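Local coordinates for flagellar protein FlgA (Thermotoga maritima, PDB 3FRN), which probably acts as a periplasmic chaperone that assists assembly of the P-ring of the flagellar basal body, at residues A[11-16]-A[65-70]; A[34-39]-A[102-107]; A[108-113]-A[127-132]; A[121-126]-A[134-139]. All blocks are in the same frame, centred on the assembly; numbering follows the deposited sequence.

Interaction 1. Residues A[11-16]-A[65-70]; sequences LLASPG and VRITVE. With GOL (glycerol), chain B.
L12 and E70 cross at about a right angle, with methyl CD2 of L12 lying 3.7 Å from the carboxylate carbon CD of E70. CG of E70, anti to its carbonyl carbon (chi1 -58°), also sits against the carbonyl O of A13. On the face opposite L12, the side chains of L11 and I67 run side by side and point the same way. Here I67 CG2 does most of the work, touching CD2 of L11 at 4.2 Å and CB of A13 at 3.8 Å. Farther along, CG1 of V69 stands anti to its own backbone N (chi1 -172°) and comes within 3.5 Å of the backbone N of P15.

Four backbone hydrogen bonds hold the strands parallel. The straightest, from N of A13 to O of T68, measures 2.7 Å with 177° at the hydrogen. A glycerol, probably from the crystallisation liquor, settles beside T68: its O3 hydrogen-bonds OG1 of T68 at 3.1 Å and reaches O of L11 only weakly. T68 OG1 also bonds E42, which forms a salt bridge with R66. E42 belongs to strand 42-45, antiparallel to 65-69 in this three-stranded N-terminal sheet. L11, I67, A13 and V69 thus give an apolar face packing on L18, L37 and Y43, while the other face mixes L12 with the hydroxyl of T68, which binds the glycerol.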
loop_
_atom_site.group_PDB
_atom_site.type_symbol
_atom_site.label_atom_id
_atom_site.label_comp_id
_atom_site.label_asym_id
_atom_site.label_seq_id
_atom_site.Cartn_x
_atom_site.Cartn_y
_atom_site.Cartn_z
ATOM N N LEU A 11 13.319 9.871 18.547
ATOM C CA LEU A 11 14.171 9.485 19.664
ATOM C C LEU A 11 15.015 8.259 19.301
ATOM O O LEU A 11 14.490 7.252 18.840
ATOM C CB LEU A 11 13.317 9.189 20.900
ATOM C CG LEU A 11 14.024 8.558 22.102
ATOM C CD1 LEU A 11 15.060 9.497 22.699
ATOM C CD2 LEU A 11 13.023 8.131 23.140
ATOM N N LEU A 12 16.325 8.354 19.499
ATOM C CA LEU A 12 17.194 7.189 19.394
ATOM C C LEU A 12 17.347 6.557 20.773
ATOM O O LEU A 12 17.823 7.199 21.712
ATOM C CB LEU A 12 18.562 7.566 18.822
ATOM C CG LEU A 12 19.556 6.401 18.857
ATOM C CD1 LEU A 12 20.015 6.026 17.460
ATOM C CD2 LEU A 12 20.741 6.677 19.795
ATOM N N ALA A 13 16.947 5.298 20.891
ATOM C CA ALA A 13 16.932 4.641 22.185
ATOM C C ALA A 13 17.760 3.363 22.221
ATOM O O ALA A 13 18.309 2.923 21.210
ATOM C CB ALA A 13 15.481 4.353 22.615
ATOM N N SER A 14 17.841 2.783 23.412
ATOM C CA SER A 14 18.510 1.506 23.612
ATOM C C SER A 14 17.494 0.536 24.208
ATOM O O SER A 14 16.442 0.966 24.701
ATOM C CB SER A 14 19.724 1.688 24.528
ATOM O OG SER A 14 19.380 2.423 25.688
ATOM N N PRO A 15 17.765 -0.789 24.139
ATOM C CA PRO A 15 16.684 -1.632 24.670
ATOM C C PRO A 15 16.383 -1.408 26.151
ATOM O O PRO A 15 17.288 -1.133 26.931
ATOM C CB PRO A 15 17.203 -3.056 24.444
ATOM C CG PRO A 15 18.206 -2.927 23.344
ATOM C CD PRO A 15 18.876 -1.609 23.618
ATOM N N GLY A 16 15.116 -1.523 26.533
ATOM C CA GLY A 16 14.738 -1.295 27.920
ATOM C C GLY A 16 13.282 -0.941 28.074
ATOM O O GLY A 16 12.423 -1.521 27.421
ATOM N N VAL A 65 5.554 10.082 17.907
ATOM C CA VAL A 65 6.990 10.114 18.176
ATOM C C VAL A 65 7.603 8.855 17.582
ATOM O O VAL A 65 7.132 7.754 17.859
ATOM C CB VAL A 65 7.291 10.163 19.695
ATOM C CG1 VAL A 65 8.786 10.279 19.945
ATOM C CG2 VAL A 65 6.549 11.331 20.350
ATOM N N ARG A 66 8.648 9.020 16.774
ATOM C CA ARG A 66 9.320 7.892 16.130
ATOM C C ARG A 66 10.623 7.498 16.841
ATOM O O ARG A 66 11.575 8.271 16.887
ATOM C CB ARG A 66 9.563 8.188 14.642
ATOM C CG ARG A 66 10.397 7.138 13.916
ATOM C CD ARG A 66 10.213 7.242 12.415
ATOM N NE ARG A 66 10.823 6.125 11.694
ATOM C CZ ARG A 66 10.706 5.926 10.382
ATOM N NH1 ARG A 66 9.992 6.765 9.633
ATOM N NH2 ARG A 66 11.297 4.881 9.818
ATOM N N ILE A 67 10.645 6.281 17.380
ATOM C CA ILE A 67 11.752 5.782 18.192
ATOM C C ILE A 67 12.497 4.641 17.499
ATOM O O ILE A 67 11.904 3.624 17.134
ATOM C CB ILE A 67 11.247 5.255 19.550
ATOM C CG1 ILE A 67 10.245 6.225 20.168
ATOM C CG2 ILE A 67 12.412 4.955 20.513
ATOM C CD1 ILE A 67 9.451 5.581 21.247
ATOM N N THR A 68 13.799 4.823 17.335
ATOM C CA THR A 68 14.675 3.794 16.795
ATOM C C THR A 68 15.436 3.187 17.968
ATOM O O THR A 68 16.060 3.912 18.729
ATOM C CB THR A 68 15.669 4.416 15.809
ATOM O OG1 THR A 68 14.950 5.204 14.851
ATOM C CG2 THR A 68 16.502 3.350 15.092
ATOM N N VAL A 69 15.345 1.870 18.150
ATOM C CA VAL A 69 16.148 1.210 19.167
ATOM C C VAL A 69 17.413 0.583 18.572
ATOM O O VAL A 69 17.339 -0.271 17.685
ATOM C CB VAL A 69 15.350 0.126 19.894
ATOM C CG1 VAL A 69 16.141 -0.402 21.071
ATOM C CG2 VAL A 69 14.027 0.691 20.363
ATOM N N GLU A 70 18.567 1.016 19.066
ATOM C CA GLU A 70 19.847 0.393 18.739
ATOM C C GLU A 70 19.893 -1.124 18.987
ATOM O O GLU A 70 19.129 -1.678 19.792
ATOM C CB GLU A 70 20.965 1.081 19.527
ATOM C CG GLU A 70 21.052 2.573 19.263
ATOM C CD GLU A 70 22.216 3.240 19.976
ATOM O OE1 GLU A 70 22.165 3.366 21.220
ATOM O OE2 GLU A 70 23.175 3.653 19.284
HETATM C C1 GOL B . 17.221 9.027 13.574
HETATM O O1 GOL B . 16.235 8.682 12.625
HETATM C C2 GOL B . 16.551 9.441 14.880
HETATM O O2 GOL B . 17.465 10.162 15.674
HETATM C C3 GOL B . 16.089 8.206 15.645
HETATM O O3 GOL B . 14.677 8.185 15.704
#

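Interaction 2. Residues A[34-39]-A[102-107]; sequences LMILLP and TLPEKF
I36 and L38, which press on the 102-107 loop, share a polar partner behind the contact: the phenol OH of Y43 is hydrogen-bonded both to O of I36 and to N of L38. Two bonds thus grip that oxygen and tie down the backbone on both sides of L37. N of I36 is bonded in turn to OG1 of T99.

Across the contact itself the chemistry is apolar. In one of its two conformers, I36 directs methyl CG2 at the L103 backbone, 3.9 Å from its CA, and meets L103 CD1 at 4.1 Å. Its other branch ends with CD1 3.9 Å from N of L103. L38 comes next; a chi1 of -64°, with CG anti to the carbonyl carbon, brings CG nearer to P104 than CB is. Methyl CD2 of L38 touches two neighbouring groups of the loop, 3.9 Å from CG of P104 and 3.7 Å from CD1 of the F107 ring, which it approaches obliquely.

Here the N-terminal domain meets the HotDog-like domain: strand 35-37 pairs antiparallel with 16-18, while 102-107 is the loop leading out of strand 93-101. L38 also packs on V133 and L135 of strand 132-148.

At the far end P39 lies over a face of F107 in a CH-pi contact. CD of P39 is 3.9 Å from the ring centroid, 22° off the normal, and displaced toward CG of F107, from which it is 3.6 Å away. CG of P39 extends the overlap to F107 CB at 3.8 Å. P15 packs against the same phenylalanine.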
loop_
_atom_site.group_PDB
_atom_site.type_symbol
_atom_site.label_atom_id
_atom_site.label_comp_id
_atom_site.label_asym_id
_atom_site.label_seq_id
_atom_site.Cartn_x
_atom_site.Cartn_y
_atom_site.Cartn_z
ATOM N N LEU A 34 5.744 2.636 29.407
ATOM C CA LEU A 34 4.994 3.048 28.232
ATOM C C LEU A 34 5.137 2.009 27.125
ATOM O O LEU A 34 4.142 1.539 26.574
ATOM C CB LEU A 34 5.474 4.422 27.754
ATOM C CG LEU A 34 4.708 5.204 26.683
ATOM C CD1 LEU A 34 3.308 5.545 27.147
ATOM C CD2 LEU A 34 5.464 6.469 26.355
ATOM N N MET A 35 6.382 1.661 26.805
ATOM C CA MET A 35 6.688 0.662 25.781
ATOM C C MET A 35 7.862 -0.200 26.235
ATOM O O MET A 35 8.694 0.247 27.026
ATOM C CB MET A 35 7.069 1.332 24.448
ATOM C CG MET A 35 6.002 2.225 23.802
ATOM S SD MET A 35 5.110 1.515 22.401
ATOM C CE MET A 35 5.233 2.887 21.281
ATOM N N ILE A 36 7.902 -1.437 25.742
ATOM C CA ILE A 36 9.053 -2.325 25.907
ATOM C C ILE A 36 9.912 -2.173 24.665
ATOM O O ILE A 36 9.498 -2.557 23.585
ATOM C CB ILE A 36 8.616 -3.818 26.040
ATOM C CG1 ILE A 36 7.606 -3.997 27.178
ATOM C CG2 ILE A 36 9.826 -4.736 26.241
ATOM C CD1 ILE A 36 8.104 -3.525 28.529
ATOM N N LEU A 37 11.106 -1.613 24.820
ATOM C CA LEU A 37 11.951 -1.292 23.683
ATOM C C LEU A 37 12.903 -2.448 23.340
ATOM O O LEU A 37 13.754 -2.809 24.147
ATOM C CB LEU A 37 12.744 -0.028 24.011
ATOM C CG LEU A 37 12.297 1.374 23.589
ATOM C CD1 LEU A 37 10.810 1.571 23.533
ATOM C CD2 LEU A 37 12.945 2.388 24.515
ATOM N N LEU A 38 12.748 -3.045 22.155
ATOM C CA LEU A 38 13.557 -4.219 21.777
ATOM C C LEU A 38 14.536 -3.876 20.671
ATOM O O LEU A 38 14.251 -3.019 19.826
ATOM C CB LEU A 38 12.647 -5.403 21.373
ATOM C CG LEU A 38 11.729 -6.020 22.428
ATOM C CD1 LEU A 38 10.773 -7.007 21.786
ATOM C CD2 LEU A 38 12.515 -6.737 23.547
ATOM N N PRO A 39 15.716 -4.526 20.667
ATOM C CA PRO A 39 16.748 -3.998 19.808
ATOM C C PRO A 39 16.376 -4.102 18.326
ATOM O O PRO A 39 15.803 -5.106 17.896
ATOM C CB PRO A 39 17.956 -4.898 20.118
ATOM C CG PRO A 39 17.333 -6.179 20.608
ATOM C CD PRO A 39 16.153 -5.735 21.383
ATOM N N THR A 102 6.733 -8.100 29.695
ATOM C CA THR A 102 7.864 -7.566 30.448
ATOM C C THR A 102 9.102 -7.470 29.566
ATOM O O THR A 102 9.196 -8.147 28.542
ATOM C CB THR A 102 8.172 -8.408 31.712
ATOM O OG1 THR A 102 7.746 -9.765 31.516
ATOM C CG2 THR A 102 7.431 -7.841 32.910
ATOM N N LEU A 103 10.040 -6.610 29.948
ATOM C CA LEU A 103 11.331 -6.575 29.278
ATOM C C LEU A 103 12.057 -7.888 29.581
ATOM O O LEU A 103 12.236 -8.248 30.748
ATOM C CB LEU A 103 12.156 -5.368 29.745
ATOM C CG LEU A 103 13.605 -5.275 29.259
ATOM C CD1 LEU A 103 13.678 -4.897 27.776
ATOM C CD2 LEU A 103 14.382 -4.286 30.105
ATOM N N PRO A 104 12.432 -8.632 28.528
ATOM C CA PRO A 104 13.200 -9.857 28.709
ATOM C C PRO A 104 14.654 -9.602 29.105
ATOM O O PRO A 104 15.177 -8.512 28.882
ATOM C CB PRO A 104 13.116 -10.528 27.335
ATOM C CG PRO A 104 12.882 -9.430 26.382
ATOM C CD PRO A 104 12.108 -8.377 27.111
ATOM N N GLU A 105 15.292 -10.607 29.692
ATOM C CA GLU A 105 16.705 -10.507 30.031
ATOM C C GLU A 105 17.546 -10.537 28.760
ATOM O O GLU A 105 18.392 -9.673 28.548
ATOM C CB GLU A 105 17.122 -11.642 30.964
ATOM C CG GLU A 105 16.625 -11.504 32.383
ATOM C CD GLU A 105 16.962 -12.723 33.217
ATOM O OE1 GLU A 105 17.764 -13.559 32.745
ATOM O OE2 GLU A 105 16.427 -12.853 34.338
ATOM N N LYS A 106 17.283 -11.537 27.925
ATOM C CA LYS A 106 17.987 -11.741 26.673
ATOM C C LYS A 106 17.024 -11.527 25.508
ATOM O O LYS A 106 15.813 -11.679 25.665
ATOM C CB LYS A 106 18.604 -13.142 26.656
ATOM C CG LYS A 106 19.838 -13.269 27.569
ATOM C CD LYS A 106 20.337 -14.705 27.634
ATOM C CE LYS A 106 21.857 -14.795 27.719
ATOM N NZ LYS A 106 22.444 -13.863 28.718
ATOM N N PHE A 107 17.550 -11.137 24.351
ATOM C CA PHE A 107 16.684 -10.762 23.230
ATOM C C PHE A 107 16.626 -11.784 22.076
ATOM O O PHE A 107 16.291 -11.426 20.948
ATOM C CB PHE A 107 17.004 -9.344 22.728
ATOM C CG PHE A 107 16.941 -8.295 23.803
ATOM C CD1 PHE A 107 15.793 -8.134 24.573
ATOM C CD2 PHE A 107 18.021 -7.467 24.048
ATOM C CE1 PHE A 107 15.734 -7.172 25.577
ATOM C CE2 PHE A 107 17.975 -6.490 25.046
ATOM C CZ PHE A 107 16.829 -6.351 25.823
#

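Interaction 3. Residues A[108-113]-A[127-132]; sequences EPQTIR and RFPDTY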
loop_
_atom_site.group_PDB
_atom_site.type_symbol
_atom_site.label_atom_id
_atom_site.label_comp_id
_atom_site.label_asym_id
_atom_site.label_seq_id
_atom_site.Cartn_x
_atom_site.Cartn_y
_atom_site.Cartn_z
ATOM N N GLU A 108 16.956 -13.043 22.365
ATOM C CA GLU A 108 16.851 -14.114 21.382
ATOM C C GLU A 108 15.554 -14.849 21.652
ATOM O O GLU A 108 15.474 -15.604 22.616
ATOM C CB GLU A 108 18.007 -15.109 21.485
ATOM C CG GLU A 108 19.377 -14.544 21.221
ATOM C CD GLU A 108 20.046 -14.067 22.490
ATOM O OE1 GLU A 108 20.950 -14.769 22.993
ATOM O OE2 GLU A 108 19.650 -12.999 22.993
ATOM N N PRO A 109 14.527 -14.616 20.815
ATOM C CA PRO A 109 13.243 -15.276 21.029
ATOM C C PRO A 109 13.308 -16.776 20.767
ATOM O O PRO A 109 14.122 -17.234 19.960
ATOM C CB PRO A 109 12.338 -14.611 19.992
ATOM C CG PRO A 109 13.266 -14.174 18.918
ATOM C CD PRO A 109 14.497 -13.727 19.639
ATOM N N GLN A 110 12.469 -17.530 21.467
ATOM C CA GLN A 110 12.291 -18.940 21.168
ATOM C C GLN A 110 11.296 -19.079 20.025
ATOM O O GLN A 110 11.584 -19.716 19.011
ATOM C CB GLN A 110 11.752 -19.686 22.381
ATOM C CG GLN A 110 12.722 -19.856 23.532
ATOM C CD GLN A 110 12.136 -20.742 24.610
ATOM O OE1 GLN A 110 10.934 -21.027 24.603
ATOM N NE2 GLN A 110 12.977 -21.192 25.538
ATOM N N THR A 111 10.126 -18.467 20.204
ATOM C CA THR A 111 9.025 -18.573 19.255
ATOM C C THR A 111 8.588 -17.186 18.798
ATOM O O THR A 111 8.662 -16.218 19.560
ATOM C CB THR A 111 7.820 -19.287 19.895
ATOM O OG1 THR A 111 8.279 -20.184 20.917
ATOM C CG2 THR A 111 7.013 -20.060 18.840
ATOM N N ILE A 112 8.161 -17.085 17.544
ATOM C CA ILE A 112 7.618 -15.835 17.016
ATOM C C ILE A 112 6.288 -16.126 16.327
ATOM O O ILE A 112 6.264 -16.719 15.246
ATOM C CB ILE A 112 8.600 -15.136 16.045
ATOM C CG1 ILE A 112 9.928 -14.840 16.752
ATOM C CG2 ILE A 112 7.984 -13.840 15.494
ATOM C CD1 ILE A 112 11.047 -14.416 15.839
ATOM N N ARG A 113 5.188 -15.729 16.966
ATOM C CA ARG A 113 3.847 -15.961 16.425
ATOM C C ARG A 113 3.154 -14.641 16.081
ATOM O O ARG A 113 3.087 -13.729 16.913
ATOM C CB ARG A 113 3.002 -16.774 17.415
ATOM C CG ARG A 113 1.632 -17.203 16.891
ATOM C CD ARG A 113 0.795 -17.887 17.979
ATOM N NE ARG A 113 0.538 -17.003 19.120
ATOM C CZ ARG A 113 -0.316 -17.260 20.109
ATOM N NH1 ARG A 113 -1.022 -18.387 20.120
ATOM N NH2 ARG A 113 -0.464 -16.380 21.093
ATOM N N ARG A 127 8.125 -15.305 22.542
ATOM C CA ARG A 127 8.476 -16.062 23.715
ATOM C C ARG A 127 9.951 -16.025 23.959
ATOM O O ARG A 127 10.754 -16.326 23.102
ATOM C CB ARG A 127 8.040 -17.516 23.603
ATOM C CG ARG A 127 7.429 -18.104 24.870
ATOM C CD ARG A 127 8.396 -18.210 26.055
ATOM N NE ARG A 127 8.038 -19.281 26.990
ATOM C CZ ARG A 127 8.152 -19.237 28.314
ATOM N NH1 ARG A 127 8.630 -18.180 28.921
ATOM N NH2 ARG A 127 7.784 -20.277 29.043
ATOM N N PHE A 128 10.286 -15.673 25.175
ATOM C CA PHE A 128 11.675 -15.711 25.590
ATOM C C PHE A 128 11.789 -16.769 26.681
ATOM O O PHE A 128 10.778 -17.127 27.302
ATOM C CB PHE A 128 12.135 -14.327 26.082
ATOM C CG PHE A 128 12.100 -13.274 25.023
ATOM C CD1 PHE A 128 13.170 -13.108 24.157
ATOM C CD2 PHE A 128 10.991 -12.455 24.875
ATOM C CE1 PHE A 128 13.135 -12.129 23.166
ATOM C CE2 PHE A 128 10.949 -11.499 23.883
ATOM C CZ PHE A 128 12.021 -11.331 23.032
ATOM N N PRO A 129 13.008 -17.303 26.900
ATOM C CA PRO A 129 13.203 -18.251 28.001
ATOM C C PRO A 129 12.648 -17.748 29.346
ATOM O O PRO A 129 12.123 -18.543 30.121
ATOM C CB PRO A 129 14.726 -18.400 28.061
ATOM C CG PRO A 129 15.176 -18.137 26.658
ATOM C CD PRO A 129 14.250 -17.086 26.128
ATOM N N ASP A 130 12.729 -16.440 29.592
ATOM C CA ASP A 130 12.281 -15.867 30.863
ATOM C C ASP A 130 10.869 -15.266 30.874
ATOM O O ASP A 130 10.200 -15.294 31.908
ATOM C CB ASP A 130 13.311 -14.861 31.413
ATOM C CG ASP A 130 13.458 -13.608 30.549
ATOM O OD1 ASP A 130 13.713 -12.532 31.130
ATOM O OD2 ASP A 130 13.342 -13.682 29.306
ATOM N N THR A 131 10.409 -14.751 29.736
ATOM C CA THR A 131 9.169 -13.963 29.693
ATOM C C THR A 131 8.550 -13.894 28.283
ATOM O O THR A 131 8.980 -14.607 27.369
ATOM C CB THR A 131 9.407 -12.531 30.268
ATOM O OG1 THR A 131 8.158 -11.893 30.527
ATOM C CG2 THR A 131 10.208 -11.672 29.307
ATOM N N TYR A 132 7.547 -13.029 28.122
ATOM C CA TYR A 132 6.805 -12.881 26.872
ATOM C C TYR A 132 6.672 -11.400 26.493
ATOM O O TYR A 132 6.430 -10.560 27.361
ATOM C CB TYR A 132 5.403 -13.505 27.027
ATOM C CG TYR A 132 4.410 -12.600 27.743
ATOM C CD1 TYR A 132 3.496 -11.825 27.025
ATOM C CD2 TYR A 132 4.416 -12.488 29.135
ATOM C CE1 TYR A 132 2.605 -10.977 27.675
ATOM C CE2 TYR A 132 3.529 -11.642 29.794
ATOM C CZ TYR A 132 2.621 -10.894 29.061
ATOM O OH TYR A 132 1.738 -10.056 29.710
#
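R127 is bound through its backbone to two successive residues, Q110 and T111. N of Q110 donates to O of R127 at 2.7 Å, nearly along the C=O axis. The return bond, from N of R127 to O of T111, is longer at 3.2 Å, with the donor tilted 24° from the carbonyl plane. O of R127 also receives a CA-H...O contact from P109, whose CA is 3.4 Å away.

Spreading these bonds over Q110, whose backbone is nearly helical, and T111 resembles a beta bulge in the run leading into strand 111-118. The partner segment spans the loop joining strands 121-127 and 132-148 of the HotDog-like domain, with F128 N hydrogen-bonded to O of T131 at 2.8 Å.

Among the polar side chains, Q110 and R127 run side by side and point the same way, but their amide and guanidinium planes stand 59° apart. The touch is loose, with OE1 of Q110 4.1 Å from CD of R127. NE2 of Q110 rests near CA of P129. The bent R127 chain brings NH1 back to O of F128 in a weak bond of its own segment. The F128 ring also meets a polar atom, O of E108, obliquely, 3.7 Å from CD1.

Apolar contact falls to F128 and P109, again side by side, with CE1 of F128 4.1 Å from CD of P109. The CB bond of F128 leads away from 108-113, and its chi1 of -63° starts the ring back. F128 also packs on P104, and P109 on L75 of helix 74-87.

Interaction 4. Residues A[121-126]-A[134-139]; sequences LFSVFL and TLNMLL
The F122 ring meets L139 obliquely, their side chains crossing at about a right angle: ring atom CD2 is 3.7 Å from methyl CD1 of L139, and CE2 is 3.8 Å from the other methyl, CD2. Both leucine methyls therefore meet the CD2–CE2 side of the ring. The second ring, F125, is met at its edge, where OG1 of T134 lies in the ring plane 3.7 Å from CD1.

F122 shares its sheet face with V124, L135 and M137. The V124 chi1 of -178° sets CG2 anti to the carbonyl carbon, and this methyl of V124 touches the thioether SD of M137 at 4.0 Å. CD1 of L126 lies 4.3 Å from CD1 of L135. The other face carries L121, S123 and F125, with N136 and T134 opposite the last two.

Between the faces the backbones are locked by two pairs of mutual hydrogen bonds, F122 with M137 and V124 with L135. The shortest, from N of V124 to O of L135, is 2.7 Å. All four are close to straight at the hydrogen, while the strands, 156° apart in direction, keep a clear twist.

L135 reaches L38 of the N-terminal domain. An antiparallel sheet packed by its apolar face (F122, L126, L139) on the long helix 74-87 is consistent with the HotDog fold, in which a sheet wraps round a central helix.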
loop_
_atom_site.group_PDB
_atom_site.type_symbol
_atom_site.label_atom_id
_atom_site.label_comp_id
_atom_site.label_asym_id
_atom_site.label_seq_id
_atom_site.Cartn_x
_atom_site.Cartn_y
_atom_site.Cartn_z
ATOM N N LEU A 121 -2.620 -4.202 10.909
ATOM C CA LEU A 121 -2.237 -4.286 12.311
ATOM C C LEU A 121 -2.069 -5.748 12.734
ATOM O O LEU A 121 -3.001 -6.550 12.643
ATOM C CB LEU A 121 -3.297 -3.595 13.170
ATOM C CG LEU A 121 -3.070 -3.452 14.676
ATOM C CD1 LEU A 121 -1.937 -2.520 14.967
ATOM C CD2 LEU A 121 -4.350 -2.940 15.336
ATOM N N PHE A 122 -0.867 -6.092 13.185
ATOM C CA PHE A 122 -0.572 -7.465 13.558
ATOM C C PHE A 122 -0.008 -7.544 14.967
ATOM O O PHE A 122 0.742 -6.657 15.387
ATOM C CB PHE A 122 0.396 -8.096 12.544
ATOM C CG PHE A 122 -0.233 -8.365 11.205
ATOM C CD1 PHE A 122 -0.786 -9.611 10.919
ATOM C CD2 PHE A 122 -0.285 -7.373 10.230
ATOM C CE1 PHE A 122 -1.384 -9.864 9.683
ATOM C CE2 PHE A 122 -0.886 -7.615 8.992
ATOM C CZ PHE A 122 -1.432 -8.860 8.722
ATOM N N SER A 123 -0.403 -8.590 15.702
ATOM C CA SER A 123 0.165 -8.865 17.018
ATOM C C SER A 123 1.314 -9.844 16.890
ATOM O O SER A 123 1.106 -11.011 16.570
ATOM C CB SER A 123 -0.886 -9.430 17.976
ATOM O OG SER A 123 -1.504 -8.400 18.732
ATOM N N VAL A 124 2.525 -9.366 17.151
ATOM C CA VAL A 124 3.702 -10.209 17.102
ATOM C C VAL A 124 4.078 -10.667 18.505
ATOM O O VAL A 124 4.602 -9.889 19.327
ATOM C CB VAL A 124 4.910 -9.464 16.479
ATOM C CG1 VAL A 124 6.100 -10.387 16.405
ATOM C CG2 VAL A 124 4.557 -8.928 15.090
ATOM N N PHE A 125 3.836 -11.940 18.766
ATOM C CA PHE A 125 4.089 -12.515 20.070
ATOM C C PHE A 125 5.468 -13.160 20.124
ATOM O O PHE A 125 5.800 -14.012 19.288
ATOM C CB PHE A 125 3.017 -13.550 20.409
ATOM C CG PHE A 125 3.312 -14.325 21.652
ATOM C CD1 PHE A 125 3.291 -13.698 22.893
ATOM C CD2 PHE A 125 3.622 -15.683 21.584
ATOM C CE1 PHE A 125 3.566 -14.405 24.051
ATOM C CE2 PHE A 125 3.898 -16.398 22.737
ATOM C CZ PHE A 125 3.868 -15.759 23.972
ATOM N N LEU A 126 6.256 -12.770 21.124
ATOM C CA LEU A 126 7.606 -13.303 21.288
ATOM C C LEU A 126 7.742 -14.039 22.606
ATOM O O LEU A 126 7.490 -13.467 23.667
ATOM C CB LEU A 126 8.642 -12.166 21.228
ATOM C CG LEU A 126 8.537 -11.163 20.084
ATOM C CD1 LEU A 126 9.603 -10.043 20.253
ATOM C CD2 LEU A 126 8.705 -11.869 18.756
ATOM N N THR A 134 4.377 -9.134 23.577
ATOM C CA THR A 134 3.510 -8.908 22.408
ATOM C C THR A 134 3.728 -7.479 21.844
ATOM O O THR A 134 3.632 -6.481 22.572
ATOM C CB THR A 134 2.024 -9.170 22.731
ATOM O OG1 THR A 134 1.921 -10.313 23.590
ATOM C CG2 THR A 134 1.183 -9.428 21.447
ATOM N N LEU A 135 4.071 -7.392 20.561
ATOM C CA LEU A 135 4.189 -6.100 19.890
ATOM C C LEU A 135 3.046 -5.996 18.907
ATOM O O LEU A 135 2.891 -6.871 18.047
ATOM C CB LEU A 135 5.479 -5.990 19.084
ATOM C CG LEU A 135 6.813 -6.534 19.578
ATOM C CD1 LEU A 135 7.721 -6.683 18.377
ATOM C CD2 LEU A 135 7.426 -5.591 20.580
ATOM N N ASN A 136 2.248 -4.937 19.034
ATOM C CA ASN A 136 1.247 -4.627 18.022
ATOM C C ASN A 136 1.927 -3.729 17.003
ATOM O O ASN A 136 2.444 -2.654 17.339
ATOM C CB ASN A 136 -0.007 -3.993 18.634
ATOM C CG ASN A 136 -0.844 -4.995 19.419
ATOM O OD1 ASN A 136 -2.028 -4.770 19.669
ATOM N ND2 ASN A 136 -0.235 -6.108 19.806
ATOM N N MET A 137 1.992 -4.217 15.769
ATOM C CA MET A 137 2.782 -3.557 14.741
ATOM C C MET A 137 1.909 -3.066 13.576
ATOM O O MET A 137 1.129 -3.826 13.000
ATOM C CB MET A 137 3.942 -4.469 14.285
ATOM C CG MET A 137 4.994 -4.755 15.417
ATOM S SD MET A 137 6.571 -5.492 14.915
ATOM C CE MET A 137 7.434 -4.094 14.244
ATOM N N LEU A 138 2.024 -1.774 13.274
ATOM C CA LEU A 138 1.338 -1.166 12.142
ATOM C C LEU A 138 2.215 -1.291 10.903
ATOM O O LEU A 138 3.391 -0.914 10.914
ATOM C CB LEU A 138 1.008 0.301 12.432
ATOM C CG LEU A 138 0.257 1.167 11.411
ATOM C CD1 LEU A 138 -1.222 0.820 11.293
ATOM C CD2 LEU A 138 0.411 2.615 11.809
ATOM N N LEU A 139 1.626 -1.835 9.845
ATOM C CA LEU A 139 2.324 -2.055 8.595
ATOM C C LEU A 139 2.085 -0.904 7.619
ATOM O O LEU A 139 0.955 -0.462 7.432
ATOM C CB LEU A 139 1.869 -3.377 7.968
ATOM C CG LEU A 139 2.635 -4.664 8.281
ATOM C CD1 LEU A 139 2.590 -5.020 9.763
ATOM C CD2 LEU A 139 2.094 -5.807 7.436
#

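How the interactions relate
From the N terminus, interaction 1 brings strand 65-69 back beside strand 10-13. Interaction 2 opens inside that loop and closes beyond it, at 102-107, so the two cross; they also touch, through a probable backbone bond between G16 and L37. Interaction 2 carries the N-terminal domain onto the HotDog-like domain. Interaction 3 closes the loop from 108-113 to 127-132, and interaction 4, which crosses it, closes the hairpin of strands 121-127 and 132-148. Both reach one sheet, joined where R113 meets F125. The 102-107 loop is held to 127-132 by a probable bond from E105 N to D130 OD1 and by P104 packing on T131, while L38 reaches L126 and L135 of interaction 4.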